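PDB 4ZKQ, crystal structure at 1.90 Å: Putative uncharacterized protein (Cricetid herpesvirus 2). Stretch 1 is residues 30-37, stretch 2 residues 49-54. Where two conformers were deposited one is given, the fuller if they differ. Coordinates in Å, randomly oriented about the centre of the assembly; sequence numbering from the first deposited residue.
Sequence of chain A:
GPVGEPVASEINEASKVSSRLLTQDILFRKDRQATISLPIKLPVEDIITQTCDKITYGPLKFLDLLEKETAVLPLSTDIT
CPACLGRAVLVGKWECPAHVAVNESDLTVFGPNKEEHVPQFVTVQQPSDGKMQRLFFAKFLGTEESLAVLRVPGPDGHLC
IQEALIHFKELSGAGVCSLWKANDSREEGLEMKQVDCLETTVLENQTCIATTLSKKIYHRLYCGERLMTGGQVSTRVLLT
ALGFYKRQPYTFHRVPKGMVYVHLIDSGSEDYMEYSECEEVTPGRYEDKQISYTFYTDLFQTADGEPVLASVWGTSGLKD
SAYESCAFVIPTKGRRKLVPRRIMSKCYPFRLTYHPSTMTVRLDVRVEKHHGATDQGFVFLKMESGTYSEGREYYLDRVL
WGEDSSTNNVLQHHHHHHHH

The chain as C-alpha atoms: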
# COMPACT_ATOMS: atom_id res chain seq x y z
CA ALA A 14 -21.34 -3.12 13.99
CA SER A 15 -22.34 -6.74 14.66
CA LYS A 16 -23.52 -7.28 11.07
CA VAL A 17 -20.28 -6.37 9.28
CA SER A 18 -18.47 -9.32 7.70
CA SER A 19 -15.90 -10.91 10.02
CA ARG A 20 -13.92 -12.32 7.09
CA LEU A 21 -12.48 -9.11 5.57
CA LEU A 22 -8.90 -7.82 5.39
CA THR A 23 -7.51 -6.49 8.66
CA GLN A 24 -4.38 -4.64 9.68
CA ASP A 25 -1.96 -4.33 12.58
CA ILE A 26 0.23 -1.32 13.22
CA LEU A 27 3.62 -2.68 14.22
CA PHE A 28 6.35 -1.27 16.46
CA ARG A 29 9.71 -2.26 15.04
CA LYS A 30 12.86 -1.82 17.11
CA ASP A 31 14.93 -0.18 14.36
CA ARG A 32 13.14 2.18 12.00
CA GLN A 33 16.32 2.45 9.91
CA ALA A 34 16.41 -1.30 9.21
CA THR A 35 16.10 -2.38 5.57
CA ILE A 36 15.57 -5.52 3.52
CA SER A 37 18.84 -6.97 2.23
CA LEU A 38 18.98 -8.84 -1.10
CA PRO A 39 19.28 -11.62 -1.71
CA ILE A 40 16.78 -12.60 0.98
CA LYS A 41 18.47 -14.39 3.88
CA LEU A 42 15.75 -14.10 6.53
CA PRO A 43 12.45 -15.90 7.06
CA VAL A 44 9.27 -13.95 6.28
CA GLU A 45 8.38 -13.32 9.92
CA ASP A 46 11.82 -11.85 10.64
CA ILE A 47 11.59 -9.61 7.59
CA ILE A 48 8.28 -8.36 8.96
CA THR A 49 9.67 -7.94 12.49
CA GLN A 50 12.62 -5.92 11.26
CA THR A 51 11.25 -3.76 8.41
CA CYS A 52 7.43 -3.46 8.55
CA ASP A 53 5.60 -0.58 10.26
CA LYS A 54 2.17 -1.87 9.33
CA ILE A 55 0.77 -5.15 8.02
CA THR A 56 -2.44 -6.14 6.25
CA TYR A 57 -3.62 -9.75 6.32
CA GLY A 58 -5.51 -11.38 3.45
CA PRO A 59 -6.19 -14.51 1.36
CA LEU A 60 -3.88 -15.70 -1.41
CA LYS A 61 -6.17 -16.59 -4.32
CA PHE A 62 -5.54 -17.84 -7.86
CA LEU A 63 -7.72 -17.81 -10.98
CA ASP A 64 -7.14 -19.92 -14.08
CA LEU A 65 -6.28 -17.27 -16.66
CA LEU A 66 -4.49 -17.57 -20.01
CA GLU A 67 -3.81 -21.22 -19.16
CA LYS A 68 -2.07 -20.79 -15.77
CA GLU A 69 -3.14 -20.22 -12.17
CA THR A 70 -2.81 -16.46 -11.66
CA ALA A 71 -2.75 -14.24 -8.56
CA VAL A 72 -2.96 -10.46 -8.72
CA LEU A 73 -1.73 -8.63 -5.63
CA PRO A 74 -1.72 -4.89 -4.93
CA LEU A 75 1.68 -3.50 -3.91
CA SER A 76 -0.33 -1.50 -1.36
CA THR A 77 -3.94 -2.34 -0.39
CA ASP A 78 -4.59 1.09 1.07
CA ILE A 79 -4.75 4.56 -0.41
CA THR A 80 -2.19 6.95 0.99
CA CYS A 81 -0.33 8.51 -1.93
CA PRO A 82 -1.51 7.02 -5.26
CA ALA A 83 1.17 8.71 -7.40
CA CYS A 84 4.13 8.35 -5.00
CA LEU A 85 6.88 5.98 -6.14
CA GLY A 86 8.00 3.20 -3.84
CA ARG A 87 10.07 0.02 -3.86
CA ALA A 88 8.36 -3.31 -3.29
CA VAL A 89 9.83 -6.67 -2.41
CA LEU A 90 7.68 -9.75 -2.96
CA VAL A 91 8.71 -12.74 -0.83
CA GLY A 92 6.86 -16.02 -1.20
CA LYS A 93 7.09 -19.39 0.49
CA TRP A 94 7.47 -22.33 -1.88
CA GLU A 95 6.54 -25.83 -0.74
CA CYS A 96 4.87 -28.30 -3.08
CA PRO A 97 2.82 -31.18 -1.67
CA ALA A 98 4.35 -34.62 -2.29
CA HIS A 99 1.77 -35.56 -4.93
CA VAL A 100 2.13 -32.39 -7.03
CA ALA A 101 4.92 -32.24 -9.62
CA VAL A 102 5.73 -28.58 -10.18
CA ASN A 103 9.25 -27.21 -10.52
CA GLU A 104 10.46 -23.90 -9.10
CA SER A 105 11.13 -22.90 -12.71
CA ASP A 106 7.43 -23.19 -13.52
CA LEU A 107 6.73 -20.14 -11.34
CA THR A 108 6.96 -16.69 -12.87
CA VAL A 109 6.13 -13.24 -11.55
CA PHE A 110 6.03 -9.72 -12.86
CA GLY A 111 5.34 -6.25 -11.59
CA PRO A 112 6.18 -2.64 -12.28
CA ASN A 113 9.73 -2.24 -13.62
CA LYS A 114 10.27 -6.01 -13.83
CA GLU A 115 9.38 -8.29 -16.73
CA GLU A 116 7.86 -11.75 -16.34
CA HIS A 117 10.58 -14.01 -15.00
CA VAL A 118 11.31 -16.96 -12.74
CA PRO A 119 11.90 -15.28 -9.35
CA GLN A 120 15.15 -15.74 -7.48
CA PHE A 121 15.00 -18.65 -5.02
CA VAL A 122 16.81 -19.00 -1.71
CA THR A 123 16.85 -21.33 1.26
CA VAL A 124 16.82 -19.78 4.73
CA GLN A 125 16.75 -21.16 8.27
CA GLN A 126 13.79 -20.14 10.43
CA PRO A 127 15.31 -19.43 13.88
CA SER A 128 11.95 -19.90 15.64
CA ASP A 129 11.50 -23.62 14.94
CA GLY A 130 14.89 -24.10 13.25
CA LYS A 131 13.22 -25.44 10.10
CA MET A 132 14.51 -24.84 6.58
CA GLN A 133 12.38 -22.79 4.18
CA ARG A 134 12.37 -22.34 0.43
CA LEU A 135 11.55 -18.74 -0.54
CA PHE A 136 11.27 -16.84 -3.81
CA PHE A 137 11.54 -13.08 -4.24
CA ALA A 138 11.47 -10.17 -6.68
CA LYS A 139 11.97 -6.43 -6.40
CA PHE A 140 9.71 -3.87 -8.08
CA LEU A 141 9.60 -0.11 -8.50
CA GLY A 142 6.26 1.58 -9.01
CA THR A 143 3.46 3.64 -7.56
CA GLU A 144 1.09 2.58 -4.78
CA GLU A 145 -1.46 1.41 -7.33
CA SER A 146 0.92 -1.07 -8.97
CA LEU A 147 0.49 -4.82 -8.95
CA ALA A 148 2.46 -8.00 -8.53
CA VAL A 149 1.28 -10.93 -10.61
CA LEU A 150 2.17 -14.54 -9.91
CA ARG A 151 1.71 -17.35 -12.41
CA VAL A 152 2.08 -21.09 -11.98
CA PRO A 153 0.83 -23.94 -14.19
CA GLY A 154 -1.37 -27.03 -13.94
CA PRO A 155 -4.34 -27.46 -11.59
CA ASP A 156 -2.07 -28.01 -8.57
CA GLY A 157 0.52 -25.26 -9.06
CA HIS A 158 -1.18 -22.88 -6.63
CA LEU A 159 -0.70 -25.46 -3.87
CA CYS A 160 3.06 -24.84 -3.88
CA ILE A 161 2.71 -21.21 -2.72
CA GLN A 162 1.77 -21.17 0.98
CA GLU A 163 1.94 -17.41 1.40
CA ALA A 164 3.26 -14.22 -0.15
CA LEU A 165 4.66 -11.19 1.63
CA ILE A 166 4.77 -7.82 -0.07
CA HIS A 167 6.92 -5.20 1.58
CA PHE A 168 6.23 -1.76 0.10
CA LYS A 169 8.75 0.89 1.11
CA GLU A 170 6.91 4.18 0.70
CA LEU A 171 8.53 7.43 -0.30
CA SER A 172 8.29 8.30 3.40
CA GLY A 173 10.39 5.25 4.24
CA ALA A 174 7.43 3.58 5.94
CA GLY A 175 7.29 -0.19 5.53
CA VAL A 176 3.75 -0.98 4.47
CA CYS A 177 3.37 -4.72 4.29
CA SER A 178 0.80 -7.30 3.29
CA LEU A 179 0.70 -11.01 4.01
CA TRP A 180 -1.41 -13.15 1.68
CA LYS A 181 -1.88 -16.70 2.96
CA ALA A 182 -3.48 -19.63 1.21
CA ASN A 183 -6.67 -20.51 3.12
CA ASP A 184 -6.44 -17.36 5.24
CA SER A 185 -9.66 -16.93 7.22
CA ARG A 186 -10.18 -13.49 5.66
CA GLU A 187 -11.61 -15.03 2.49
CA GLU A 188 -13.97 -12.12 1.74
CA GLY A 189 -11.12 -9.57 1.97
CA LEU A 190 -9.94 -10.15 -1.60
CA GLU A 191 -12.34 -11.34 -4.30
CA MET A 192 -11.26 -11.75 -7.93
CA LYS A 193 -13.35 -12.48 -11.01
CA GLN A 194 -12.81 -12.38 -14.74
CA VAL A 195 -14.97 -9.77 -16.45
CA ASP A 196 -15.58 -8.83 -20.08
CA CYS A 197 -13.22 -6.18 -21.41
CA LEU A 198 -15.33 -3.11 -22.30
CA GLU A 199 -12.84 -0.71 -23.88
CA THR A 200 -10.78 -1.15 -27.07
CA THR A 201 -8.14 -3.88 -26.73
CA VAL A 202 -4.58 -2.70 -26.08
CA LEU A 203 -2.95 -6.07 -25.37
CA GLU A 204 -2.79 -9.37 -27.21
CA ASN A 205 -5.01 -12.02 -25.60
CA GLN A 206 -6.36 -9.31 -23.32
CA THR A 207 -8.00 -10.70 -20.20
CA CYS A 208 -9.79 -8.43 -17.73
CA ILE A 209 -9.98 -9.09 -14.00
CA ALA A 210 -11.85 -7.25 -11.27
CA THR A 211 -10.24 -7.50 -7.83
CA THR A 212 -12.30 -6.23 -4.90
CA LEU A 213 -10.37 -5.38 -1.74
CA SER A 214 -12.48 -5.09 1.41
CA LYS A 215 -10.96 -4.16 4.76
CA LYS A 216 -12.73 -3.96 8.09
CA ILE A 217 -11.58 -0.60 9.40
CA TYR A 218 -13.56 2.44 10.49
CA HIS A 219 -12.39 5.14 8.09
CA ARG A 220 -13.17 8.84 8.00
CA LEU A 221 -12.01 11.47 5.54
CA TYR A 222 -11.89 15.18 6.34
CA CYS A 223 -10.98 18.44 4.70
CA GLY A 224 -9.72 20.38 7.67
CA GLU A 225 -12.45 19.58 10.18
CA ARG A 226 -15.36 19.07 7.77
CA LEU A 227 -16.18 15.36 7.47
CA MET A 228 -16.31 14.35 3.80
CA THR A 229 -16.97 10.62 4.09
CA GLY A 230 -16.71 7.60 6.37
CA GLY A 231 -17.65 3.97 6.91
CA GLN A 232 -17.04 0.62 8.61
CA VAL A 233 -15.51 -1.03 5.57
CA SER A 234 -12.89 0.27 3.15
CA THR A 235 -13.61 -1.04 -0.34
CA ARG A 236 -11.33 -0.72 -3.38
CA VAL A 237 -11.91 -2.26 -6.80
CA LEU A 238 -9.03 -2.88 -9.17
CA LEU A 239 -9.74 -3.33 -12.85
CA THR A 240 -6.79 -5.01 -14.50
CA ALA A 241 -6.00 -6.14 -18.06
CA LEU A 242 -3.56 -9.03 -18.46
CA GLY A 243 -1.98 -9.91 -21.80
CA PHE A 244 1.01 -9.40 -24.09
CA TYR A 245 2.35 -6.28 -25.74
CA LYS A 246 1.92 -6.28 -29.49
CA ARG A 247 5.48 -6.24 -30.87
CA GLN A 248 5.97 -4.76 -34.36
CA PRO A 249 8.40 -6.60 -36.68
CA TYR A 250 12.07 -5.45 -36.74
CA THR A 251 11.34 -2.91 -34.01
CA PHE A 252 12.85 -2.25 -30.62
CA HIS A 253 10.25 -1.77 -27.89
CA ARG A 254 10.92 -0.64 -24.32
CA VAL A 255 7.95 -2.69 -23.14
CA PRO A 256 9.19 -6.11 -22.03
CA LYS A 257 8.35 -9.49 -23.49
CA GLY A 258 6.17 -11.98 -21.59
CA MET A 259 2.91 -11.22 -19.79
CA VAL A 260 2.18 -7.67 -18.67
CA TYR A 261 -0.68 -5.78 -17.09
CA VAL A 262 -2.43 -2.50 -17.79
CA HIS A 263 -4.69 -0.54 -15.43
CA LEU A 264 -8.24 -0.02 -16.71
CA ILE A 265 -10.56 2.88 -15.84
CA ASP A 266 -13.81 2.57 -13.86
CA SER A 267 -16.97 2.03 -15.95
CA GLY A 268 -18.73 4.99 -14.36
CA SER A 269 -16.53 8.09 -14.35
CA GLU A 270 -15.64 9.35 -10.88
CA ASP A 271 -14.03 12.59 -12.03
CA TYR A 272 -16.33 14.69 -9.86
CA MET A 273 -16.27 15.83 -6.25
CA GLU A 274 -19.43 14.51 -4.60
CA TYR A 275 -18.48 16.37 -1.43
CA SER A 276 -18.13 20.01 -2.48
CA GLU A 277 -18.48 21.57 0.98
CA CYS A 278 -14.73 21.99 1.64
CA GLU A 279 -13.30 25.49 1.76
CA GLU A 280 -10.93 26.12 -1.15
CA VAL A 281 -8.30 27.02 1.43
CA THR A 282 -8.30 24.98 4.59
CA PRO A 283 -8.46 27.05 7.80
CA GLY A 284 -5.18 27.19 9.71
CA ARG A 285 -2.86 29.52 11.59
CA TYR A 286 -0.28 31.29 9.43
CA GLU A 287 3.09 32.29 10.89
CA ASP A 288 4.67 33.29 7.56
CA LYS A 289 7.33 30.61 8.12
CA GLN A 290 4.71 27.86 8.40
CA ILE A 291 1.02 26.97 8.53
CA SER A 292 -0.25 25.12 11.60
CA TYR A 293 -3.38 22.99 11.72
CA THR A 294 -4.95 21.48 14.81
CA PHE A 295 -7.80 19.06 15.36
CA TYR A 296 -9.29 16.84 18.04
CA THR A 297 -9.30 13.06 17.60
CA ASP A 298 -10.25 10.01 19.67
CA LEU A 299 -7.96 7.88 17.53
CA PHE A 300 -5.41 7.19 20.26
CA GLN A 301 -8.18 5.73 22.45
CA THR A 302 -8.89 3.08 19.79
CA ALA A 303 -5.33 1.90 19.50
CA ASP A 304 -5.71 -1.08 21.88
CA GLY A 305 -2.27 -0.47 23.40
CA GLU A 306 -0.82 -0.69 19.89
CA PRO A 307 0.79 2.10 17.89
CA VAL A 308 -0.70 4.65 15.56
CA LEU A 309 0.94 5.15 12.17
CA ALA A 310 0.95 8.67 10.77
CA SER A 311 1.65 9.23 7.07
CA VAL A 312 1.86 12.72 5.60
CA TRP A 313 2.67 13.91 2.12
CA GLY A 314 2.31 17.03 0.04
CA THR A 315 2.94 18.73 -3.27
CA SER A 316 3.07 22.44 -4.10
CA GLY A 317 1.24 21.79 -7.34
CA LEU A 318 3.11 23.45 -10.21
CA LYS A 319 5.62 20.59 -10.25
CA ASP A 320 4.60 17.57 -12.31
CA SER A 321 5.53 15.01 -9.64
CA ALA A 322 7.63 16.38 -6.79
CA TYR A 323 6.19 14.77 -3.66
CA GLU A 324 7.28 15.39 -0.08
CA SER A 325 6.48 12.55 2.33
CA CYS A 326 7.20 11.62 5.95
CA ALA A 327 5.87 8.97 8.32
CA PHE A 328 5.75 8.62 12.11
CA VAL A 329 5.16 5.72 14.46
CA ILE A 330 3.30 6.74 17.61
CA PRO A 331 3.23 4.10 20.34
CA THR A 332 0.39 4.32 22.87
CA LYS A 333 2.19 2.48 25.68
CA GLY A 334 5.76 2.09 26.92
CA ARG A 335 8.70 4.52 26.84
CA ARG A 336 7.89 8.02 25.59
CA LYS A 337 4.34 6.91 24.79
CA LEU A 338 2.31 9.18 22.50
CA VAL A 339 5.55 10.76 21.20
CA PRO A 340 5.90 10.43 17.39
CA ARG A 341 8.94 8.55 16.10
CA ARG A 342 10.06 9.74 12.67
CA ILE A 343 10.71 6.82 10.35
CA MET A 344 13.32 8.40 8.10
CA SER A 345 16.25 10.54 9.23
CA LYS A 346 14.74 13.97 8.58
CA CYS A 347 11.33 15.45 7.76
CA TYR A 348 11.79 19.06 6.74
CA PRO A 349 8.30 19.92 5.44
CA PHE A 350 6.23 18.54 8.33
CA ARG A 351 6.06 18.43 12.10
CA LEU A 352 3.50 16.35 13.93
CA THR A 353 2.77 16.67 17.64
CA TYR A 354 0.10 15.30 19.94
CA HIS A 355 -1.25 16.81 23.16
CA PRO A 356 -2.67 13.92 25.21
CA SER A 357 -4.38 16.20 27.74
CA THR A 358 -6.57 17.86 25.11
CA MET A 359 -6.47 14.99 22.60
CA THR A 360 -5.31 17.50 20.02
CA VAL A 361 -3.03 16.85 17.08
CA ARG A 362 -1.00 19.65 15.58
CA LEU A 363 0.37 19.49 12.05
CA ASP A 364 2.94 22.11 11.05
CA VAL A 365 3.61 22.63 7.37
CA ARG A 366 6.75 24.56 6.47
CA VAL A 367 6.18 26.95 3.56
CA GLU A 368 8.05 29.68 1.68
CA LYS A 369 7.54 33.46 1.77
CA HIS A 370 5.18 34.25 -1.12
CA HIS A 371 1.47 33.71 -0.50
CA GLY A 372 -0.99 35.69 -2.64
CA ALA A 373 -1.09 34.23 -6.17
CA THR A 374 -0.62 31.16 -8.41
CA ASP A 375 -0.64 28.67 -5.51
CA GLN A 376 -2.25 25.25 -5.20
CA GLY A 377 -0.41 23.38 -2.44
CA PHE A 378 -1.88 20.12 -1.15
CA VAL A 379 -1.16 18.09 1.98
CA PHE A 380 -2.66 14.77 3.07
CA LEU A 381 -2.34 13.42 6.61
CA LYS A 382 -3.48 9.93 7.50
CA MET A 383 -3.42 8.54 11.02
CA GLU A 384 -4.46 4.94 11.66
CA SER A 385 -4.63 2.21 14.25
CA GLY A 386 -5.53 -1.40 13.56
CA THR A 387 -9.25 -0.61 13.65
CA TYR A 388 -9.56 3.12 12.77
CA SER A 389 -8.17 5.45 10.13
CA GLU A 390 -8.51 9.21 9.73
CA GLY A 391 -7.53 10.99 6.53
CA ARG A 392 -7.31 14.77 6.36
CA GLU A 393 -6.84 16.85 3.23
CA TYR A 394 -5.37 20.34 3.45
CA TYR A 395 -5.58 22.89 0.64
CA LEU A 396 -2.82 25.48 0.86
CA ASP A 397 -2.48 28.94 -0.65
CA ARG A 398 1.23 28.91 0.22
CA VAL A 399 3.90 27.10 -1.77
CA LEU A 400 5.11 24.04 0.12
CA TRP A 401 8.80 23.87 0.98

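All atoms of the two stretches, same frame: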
# COMPACT_ATOMS: atom_id res chain seq x y z
N LYS A 30 11.79 -2.29 16.23
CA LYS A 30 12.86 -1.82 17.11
C LYS A 30 13.74 -0.79 16.42
O LYS A 30 14.15 0.20 17.03
CB LYS A 30 13.68 -3.04 17.55
CG LYS A 30 14.72 -2.80 18.62
CD LYS A 30 15.20 -4.13 19.20
CE LYS A 30 15.82 -5.02 18.13
NZ LYS A 30 16.40 -6.28 18.70
N ASP A 31 14.01 -1.02 15.14
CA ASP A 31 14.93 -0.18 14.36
C ASP A 31 14.27 0.34 13.08
O ASP A 31 14.16 -0.37 12.08
CB ASP A 31 16.18 -0.98 14.00
CG ASP A 31 17.21 -0.16 13.23
OD1 ASP A 31 17.03 1.06 13.06
OD2 ASP A 31 18.22 -0.75 12.81
N ARG A 32 13.85 1.59 13.12
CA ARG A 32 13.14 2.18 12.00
C ARG A 32 14.07 2.54 10.84
O ARG A 32 13.62 3.08 9.82
CB ARG A 32 12.38 3.41 12.46
CG ARG A 32 11.14 3.06 13.26
CD ARG A 32 10.53 4.29 13.91
NE ARG A 32 11.41 4.87 14.91
CZ ARG A 32 11.43 4.52 16.20
NH1 ARG A 32 10.61 3.58 16.66
NH2 ARG A 32 12.29 5.11 17.02
N GLN A 33 15.37 2.26 10.99
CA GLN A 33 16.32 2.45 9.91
C GLN A 33 16.66 1.12 9.23
O GLN A 33 17.39 1.09 8.24
CB GLN A 33 17.60 3.12 10.43
CG GLN A 33 17.44 4.61 10.70
CD GLN A 33 16.49 4.90 11.85
OE1 GLN A 33 16.68 4.40 12.96
NE2 GLN A 33 15.46 5.70 11.59
N ALA A 34 16.13 0.02 9.76
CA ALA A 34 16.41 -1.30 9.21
C ALA A 34 15.84 -1.41 7.80
O ALA A 34 14.84 -0.78 7.49
CB ALA A 34 15.85 -2.40 10.10
N THR A 35 16.50 -2.21 6.97
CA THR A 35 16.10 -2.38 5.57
C THR A 35 16.19 -3.84 5.17
O THR A 35 16.86 -4.64 5.83
CB THR A 35 16.99 -1.56 4.62
OG1 THR A 35 18.34 -2.04 4.72
CG2 THR A 35 16.95 -0.08 4.96
N ILE A 36 15.51 -4.18 4.08
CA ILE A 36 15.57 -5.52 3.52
C ILE A 36 16.84 -5.66 2.69
O ILE A 36 17.10 -4.84 1.82
CB ILE A 36 14.35 -5.84 2.65
CG1 ILE A 36 13.08 -5.82 3.50
CG2 ILE A 36 14.50 -7.19 1.97
CD1 ILE A 36 11.80 -5.99 2.71
N SER A 37 17.62 -6.69 2.98
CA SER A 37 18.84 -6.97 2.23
C SER A 37 18.59 -8.05 1.18
O SER A 37 17.97 -9.07 1.48
CB SER A 37 19.96 -7.40 3.20
OG SER A 37 21.04 -8.01 2.52
N THR A 49 9.20 -8.46 11.21
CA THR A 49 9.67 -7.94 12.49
C THR A 49 10.64 -6.78 12.33
O THR A 49 10.57 -5.79 13.05
CB THR A 49 10.37 -9.04 13.31
OG1 THR A 49 9.39 -9.96 13.78
CG2 THR A 49 11.13 -8.46 14.51
N GLN A 50 11.55 -6.90 11.38
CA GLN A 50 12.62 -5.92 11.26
C GLN A 50 12.27 -4.69 10.42
O GLN A 50 12.80 -3.62 10.69
CB GLN A 50 13.87 -6.58 10.69
CG GLN A 50 14.50 -7.60 11.63
CD GLN A 50 15.74 -8.25 11.04
OE1 GLN A 50 16.35 -7.72 10.11
NE2 GLN A 50 16.11 -9.41 11.58
N THR A 51 11.39 -4.82 9.42
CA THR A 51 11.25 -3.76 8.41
C THR A 51 9.82 -3.26 8.14
O THR A 51 9.65 -2.29 7.39
CB THR A 51 11.85 -4.21 7.05
OG1 THR A 51 11.06 -5.27 6.49
CG2 THR A 51 13.29 -4.69 7.25
N CYS A 52 8.82 -3.88 8.74
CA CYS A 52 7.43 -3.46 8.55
C CYS A 52 6.93 -2.55 9.67
O CYS A 52 7.19 -2.81 10.84
CB CYS A 52 6.52 -4.68 8.45
SG CYS A 52 6.76 -5.68 6.94
N ASP A 53 6.21 -1.49 9.29
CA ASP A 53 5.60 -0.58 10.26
C ASP A 53 4.10 -0.84 10.37
O ASP A 53 3.46 -0.43 11.33
CB ASP A 53 5.88 0.87 9.86
CG ASP A 53 7.37 1.18 9.83
OD1 ASP A 53 7.98 1.14 10.92
OD2 ASP A 53 7.93 1.44 8.74
N LYS A 54 3.58 -1.56 9.38
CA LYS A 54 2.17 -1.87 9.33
C LYS A 54 2.01 -3.13 8.49
O LYS A 54 2.79 -3.36 7.56
CB LYS A 54 1.40 -0.69 8.74
CG LYS A 54 0.07 -1.03 8.09
CD LYS A 54 -0.63 0.24 7.61
CE LYS A 54 -1.67 -0.08 6.57
NZ LYS A 54 -2.56 1.08 6.30
O HOH W 1 13.70 -3.34 13.49
O HOH W 2 15.86 -7.07 7.39

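No direct hydrogen bond crosses between the two stretches; a small packed contact, burying 244 Å² summed over both sides, and two bridging waters join them. Lys30, at the start of stretch 1, points its CA-to-CB bond sideways, and its closest side-chain approach to stretch 2, Lys30 CB to Thr49 O, is 6.1 Å, so it makes no contact.

Asp31 opens a type I beta turn that closes at Ala34, with Ala34 N donating to Asp31 O at 3.1 Å. Its t rotamer (chi1 -178°) places the carboxylate over the turn, where Asp31 OD1 accepts from Gln33 N at 2.9 Å with an N-H...O angle of 154°. Aspartate suits this position because its short side chain can reach the amide two residues on. The backbone of Asp31 serves the other stretch: water 1 accepts from Asp31 N at 2.9 Å and donates to Gln50 O at 3.0 Å. The direct approach, Asp31 O to Gln50 O at 3.8 Å, pairs two acceptors, so it is proximity without a bond.

Within the turn, Arg32 makes a marginal contact through its aliphatic portion, Arg32 CG lying 4.4 Å from Asp53 OD1. That is no salt bridge: the guanidinium runs off in another direction, and both carboxylate oxygens of Asp53 are hydrogen-bonded to residues just outside the stretches. Gln33 points away and touches nothing in stretch 2.

Ala34 and Thr51 hold the nearest CA pair between the stretches, Ala34 CA to Thr51 CA at 5.8 Å. The CA-to-CB bond of Ala34 points toward stretch 2, and Ala34 CB sits 3.3 Å from Gln50 O, a tight approach that the single methyl accommodates. The same methyl is 4.5 Å from Thr51 CG2.

Thr35 turns its own side chain away and offers its backbone instead. Thr35 C packs 3.7 Å from Thr51 CG2, while Thr35 O accepts from water 2 at 3.1 Å. That water also donates to Gln50 OE1 at 2.8 Å; the extended Gln50 side chain (chi1 m, chi2 t) carries its amide oxygen out to this second bridge.

Ile36 starts sideways, but its end comes nearer, bringing Ile36 CG1 to 3.7 Å from Thr51 OG1. Thr51, buried and with 66 Å² covered by stretch 1, thus meets three successive residues. Its p rotamer (chi1 68°) sets the methyl, Thr51 CG2, against Ala34, Thr35 and Ile36, with the hydroxyl also beside Ile36, the hydroxyl being hydrogen-bonded to a residue just outside the stretches. Beyond Ile36 the stretches part: Ser37 is out of reach.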